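Local coordinates for protein ribosomal RNA small subunit methyltransferase E (Legionella pneumophila, PDB 5O95) that probably methylates N3 of a uridine in 16S ribosomal RNA, using S-adenosyl-L-methionine as methyl donor, as a dimeric member of the RsmE family, at residues 178-182 / 183-187; 28-32 / 33-37. All coordinates share one frame; numbering follows the deposited sequence.

Interaction 1. Residues 178-182 / 183-187; sequences FSKTW and RDYPV
R183 lies back across W182, its predecessor. CB begins beside T181, 3.6 Å from T181 OG1. CG then rides over the face of the indole, 3.5 Å from the centroid of the W182 six-membered ring, a CH-pi contact 14° off the ring normal. CD rises away, but the bend at chi3 (148°) swings the guanidinium back so that W182 CZ2 sits under its centre, with R183 CZ 3.5 Å from W182 CZ2. The two planes are inclined by 42°, a tilted overlap. At the tip, R183 NH1 donates to a water 2.7 Å away that also reaches T181 OG1, while NH2 bonds to A241 O of the second subunit. Arginine suits this place: its methylenes pack on an aromatic face yet carry a charge to a subunit boundary.

The backbone beneath is a short 3-10 turn: D184 N donates to T181 O at 3.0 Å, and R183 N donates to T181 OG1 at 3.2 Å, as in an ST turn. Threonine earns its place through OG1, set by chi1 between backbone N and carbonyl carbon, within reach of R183 N. T181 N gives D184 OD2 a weak bond, and Y185 passes across the K180 chain, with K180 CB 3.6 Å from Y185 OH.

The indole packs on V237 and A241 of helix 227-242 and bonds through NE1 to A240 O of the second subunit, its side chain about 6 Å from that of L220, an S-adenosyl-L-methionine-binding residue. Y185 covers L216 and L218 of strand 216-218 and L172 of strand 170-174, its OH bonded to P217 O.

Interaction 2. Residues 28-32 / 33-37; sequences GQHVG and VVLRM
H30 carries CG anti to its backbone N (chi1 -177°), whereas L35 turns CG anti to its carbonyl carbon (chi1 -59°), and the two settings bring imidazole and isobutyl group together five residues on, the spacing of the wider turn. L35 CD1 rests over one ring face, 4.2 Å from the H30 ring centroid and offset toward the rim, in a CH-pi contact; V34 CB stands at the ring edge, in its plane. Q29 bends at chi2 (71°), and its amide crosses V33 obliquely, with Q29 OE1 3.4 Å from V33 CG2 and Q29 NE2 3.5 Å from V33 CG1.

Q29 O takes both V33 N (2.9 Å) and V34 N (3.0 Å), the second a pi-type bond, and H30 O likewise receives L35 N. R36 adopts positive phi and breaks the helical path, letting M37 N reach V31 O at 3.0 Å. M37 SD meets V31 CG1 at 3.9 Å, the flexible thioether lying against the branched valine.

In the PUA domain this end of helix 25-34 lies on the sheet: V31 packs on I9 of strand 8-10 and, with M37, on I57 of strand 51-61, while H30 also touches I9.

In the fold
Interaction 1 and interaction 2 lie on opposite sides of the chain's centre, with their own centres about 46 Å apart and nearest atoms about 32 Å apart, and they share no secondary-structure element. Interaction 1 is a surface contact in the loop between strands 170-174 and 191-196 of the methyltransferase domain, near the cofactor site and meeting the second subunit; its chemistry is polar and aromatic. Interaction 2 is partly buried at the end of a helix in the PUA domain, untouched by the other chain and away from the annotated sites; there, backbone bonds and aliphatic packing predominate. Both are local turns: one tightened into 3-10 geometry, the other widened into pi-type geometry.

Interaction 1. Residues 178-182 / 183-187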
# COMPACT_ATOMS: atom_id res chain seq x y z
N PHE B 178 6.06 1.79 -24.48
CA PHE B 178 4.84 1.47 -25.22
C PHE B 178 3.69 1.08 -24.31
O PHE B 178 2.78 0.37 -24.73
CB PHE B 178 5.08 0.41 -26.30
CG PHE B 178 6.17 0.77 -27.27
CD1 PHE B 178 5.90 1.59 -28.34
CD2 PHE B 178 7.46 0.32 -27.08
CE1 PHE B 178 6.90 1.94 -29.23
CE2 PHE B 178 8.47 0.66 -27.97
CZ PHE B 178 8.19 1.48 -29.04
N SER B 179 3.73 1.55 -23.06
CA SER B 179 2.73 1.18 -22.09
C SER B 179 1.36 1.74 -22.46
O SER B 179 1.23 2.75 -23.17
CB SER B 179 3.11 1.65 -20.68
OG SER B 179 3.22 3.07 -20.63
N LYS B 180 0.32 1.05 -21.99
CA LYS B 180 -1.05 1.51 -22.03
C LYS B 180 -1.61 1.45 -20.61
O LYS B 180 -1.04 0.78 -19.74
CB LYS B 180 -1.90 0.64 -22.97
CG LYS B 180 -1.40 0.61 -24.42
CD LYS B 180 -2.24 -0.32 -25.28
CE LYS B 180 -1.66 -0.47 -26.69
NZ LYS B 180 -1.56 0.83 -27.40
N THR B 181 -2.71 2.16 -20.36
CA THR B 181 -3.28 2.17 -19.03
C THR B 181 -4.30 1.05 -18.88
O THR B 181 -4.62 0.33 -19.83
CB THR B 181 -3.94 3.52 -18.69
OG1 THR B 181 -5.24 3.58 -19.30
CG2 THR B 181 -3.09 4.69 -19.18
N TRP B 182 -4.83 0.92 -17.67
CA TRP B 182 -5.82 -0.12 -17.39
C TRP B 182 -7.02 -0.02 -18.32
O TRP B 182 -7.69 -1.03 -18.58
CB TRP B 182 -6.25 -0.03 -15.93
CG TRP B 182 -7.04 1.23 -15.61
CD1 TRP B 182 -6.55 2.42 -15.16
CD2 TRP B 182 -8.46 1.40 -15.72
NE1 TRP B 182 -7.57 3.33 -14.99
CE2 TRP B 182 -8.75 2.73 -15.34
CE3 TRP B 182 -9.51 0.56 -16.11
CZ2 TRP B 182 -10.05 3.23 -15.33
CZ3 TRP B 182 -10.80 1.07 -16.11
CH2 TRP B 182 -11.06 2.39 -15.72
N ARG B 183 -7.32 1.18 -18.83
CA ARG B 183 -8.50 1.35 -19.67
C ARG B 183 -8.37 0.66 -21.02
O ARG B 183 -9.38 0.43 -21.68
CB ARG B 183 -8.75 2.85 -19.90
CG ARG B 183 -9.06 3.61 -18.63
CD ARG B 183 -9.40 5.07 -18.95
NE ARG B 183 -10.36 5.60 -17.99
CZ ARG B 183 -10.03 6.31 -16.91
NH1 ARG B 183 -8.75 6.58 -16.68
NH2 ARG B 183 -10.96 6.74 -16.08
N ASP B 184 -7.15 0.34 -21.45
CA ASP B 184 -6.92 -0.23 -22.78
C ASP B 184 -6.81 -1.74 -22.76
O ASP B 184 -6.57 -2.34 -23.82
CB ASP B 184 -5.65 0.35 -23.39
CG ASP B 184 -5.69 1.86 -23.47
OD1 ASP B 184 -6.71 2.41 -23.94
OD2 ASP B 184 -4.70 2.50 -23.04
N TYR B 185 -6.95 -2.38 -21.60
CA TYR B 185 -6.84 -3.82 -21.54
C TYR B 185 -8.13 -4.43 -21.01
O TYR B 185 -8.82 -3.82 -20.19
CB TYR B 185 -5.68 -4.23 -20.61
CG TYR B 185 -4.34 -3.82 -21.14
CD1 TYR B 185 -3.88 -4.29 -22.37
CD2 TYR B 185 -3.52 -2.95 -20.43
CE1 TYR B 185 -2.66 -3.90 -22.87
CE2 TYR B 185 -2.29 -2.56 -20.93
CZ TYR B 185 -1.86 -3.05 -22.14
OH TYR B 185 -0.64 -2.67 -22.65
N PRO B 186 -8.48 -5.65 -21.47
CA PRO B 186 -9.71 -6.33 -21.00
C PRO B 186 -9.52 -6.96 -19.62
O PRO B 186 -9.35 -8.18 -19.46
CB PRO B 186 -9.93 -7.37 -22.10
CG PRO B 186 -8.54 -7.75 -22.53
CD PRO B 186 -7.77 -6.43 -22.49
N VAL B 187 -9.51 -6.11 -18.60
CA VAL B 187 -9.34 -6.56 -17.22
C VAL B 187 -10.69 -7.10 -16.75
O VAL B 187 -11.59 -6.34 -16.38
CB VAL B 187 -8.81 -5.45 -16.31
CG1 VAL B 187 -8.58 -6.00 -14.91
CG2 VAL B 187 -7.51 -4.86 -16.87
O HOH W 1 -6.26 5.58 -17.23
O HOH W 2 -5.73 5.22 -21.41

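Interaction 2. Residues 28-32 / 33-37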
# COMPACT_ATOMS: atom_id res chain seq x y z
N GLY B 28 -2.01 -22.98 18.80
CA GLY B 28 -2.16 -22.93 20.25
C GLY B 28 -1.23 -21.91 20.87
O GLY B 28 -1.60 -21.24 21.84
N GLN B 29 -0.01 -21.80 20.34
CA GLN B 29 0.89 -20.74 20.76
C GLN B 29 0.31 -19.36 20.44
O GLN B 29 0.31 -18.46 21.29
CB GLN B 29 2.24 -20.92 20.05
CG GLN B 29 3.17 -19.70 20.08
CD GLN B 29 3.73 -19.43 21.46
OE1 GLN B 29 3.67 -20.28 22.35
NE2 GLN B 29 4.29 -18.24 21.65
N HIS B 30 -0.18 -19.19 19.21
CA HIS B 30 -0.77 -17.92 18.81
C HIS B 30 -1.96 -17.56 19.70
O HIS B 30 -2.08 -16.41 20.15
CB HIS B 30 -1.20 -18.01 17.35
CG HIS B 30 -1.77 -16.74 16.80
ND1 HIS B 30 -1.44 -15.50 17.30
CD2 HIS B 30 -2.63 -16.51 15.77
CE1 HIS B 30 -2.08 -14.56 16.61
NE2 HIS B 30 -2.80 -15.15 15.68
N VAL B 31 -2.85 -18.52 19.96
CA VAL B 31 -4.09 -18.20 20.67
C VAL B 31 -3.88 -18.11 22.18
O VAL B 31 -4.38 -17.19 22.84
CB VAL B 31 -5.19 -19.22 20.31
CG1 VAL B 31 -6.35 -19.10 21.29
CG2 VAL B 31 -5.66 -19.03 18.90
N GLY B 32 -3.16 -19.07 22.75
CA GLY B 32 -3.00 -19.13 24.19
C GLY B 32 -1.92 -18.20 24.71
O GLY B 32 -2.07 -17.62 25.79
N VAL B 33 -0.83 -18.04 23.96
CA VAL B 33 0.33 -17.30 24.45
C VAL B 33 0.39 -15.89 23.87
O VAL B 33 0.47 -14.92 24.63
CB VAL B 33 1.65 -18.07 24.21
CG1 VAL B 33 2.84 -17.25 24.69
CG2 VAL B 33 1.60 -19.42 24.92
N VAL B 34 0.39 -15.77 22.54
CA VAL B 34 0.49 -14.45 21.92
C VAL B 34 -0.75 -13.61 22.22
O VAL B 34 -0.65 -12.47 22.68
CB VAL B 34 0.77 -14.57 20.41
CG1 VAL B 34 0.80 -13.18 19.78
CG2 VAL B 34 2.07 -15.30 20.17
N LEU B 35 -1.93 -14.16 21.94
CA LEU B 35 -3.17 -13.43 22.18
C LEU B 35 -3.69 -13.56 23.61
O LEU B 35 -4.60 -12.82 23.99
CB LEU B 35 -4.26 -13.89 21.20
CG LEU B 35 -3.98 -13.73 19.71
CD1 LEU B 35 -5.17 -14.24 18.90
CD2 LEU B 35 -3.65 -12.29 19.35
N ARG B 36 -3.15 -14.50 24.39
CA ARG B 36 -3.52 -14.68 25.80
C ARG B 36 -5.02 -14.93 26.00
O ARG B 36 -5.61 -14.49 26.98
CB ARG B 36 -3.07 -13.50 26.66
CG ARG B 36 -1.61 -13.26 26.62
CD ARG B 36 -1.27 -12.21 27.63
NE ARG B 36 0.15 -11.99 27.73
CZ ARG B 36 0.67 -10.89 28.26
NH1 ARG B 36 -0.15 -9.95 28.70
NH2 ARG B 36 1.98 -10.72 28.33
N MET B 37 -5.63 -15.66 25.07
CA MET B 37 -7.06 -15.89 25.17
C MET B 37 -7.37 -16.94 26.23
O MET B 37 -6.53 -17.79 26.56
CB MET B 37 -7.64 -16.31 23.82
CG MET B 37 -7.43 -15.26 22.77
SD MET B 37 -8.18 -15.63 21.21
CE MET B 37 -9.92 -15.57 21.66
O HOH W 3 -4.35 -18.16 27.63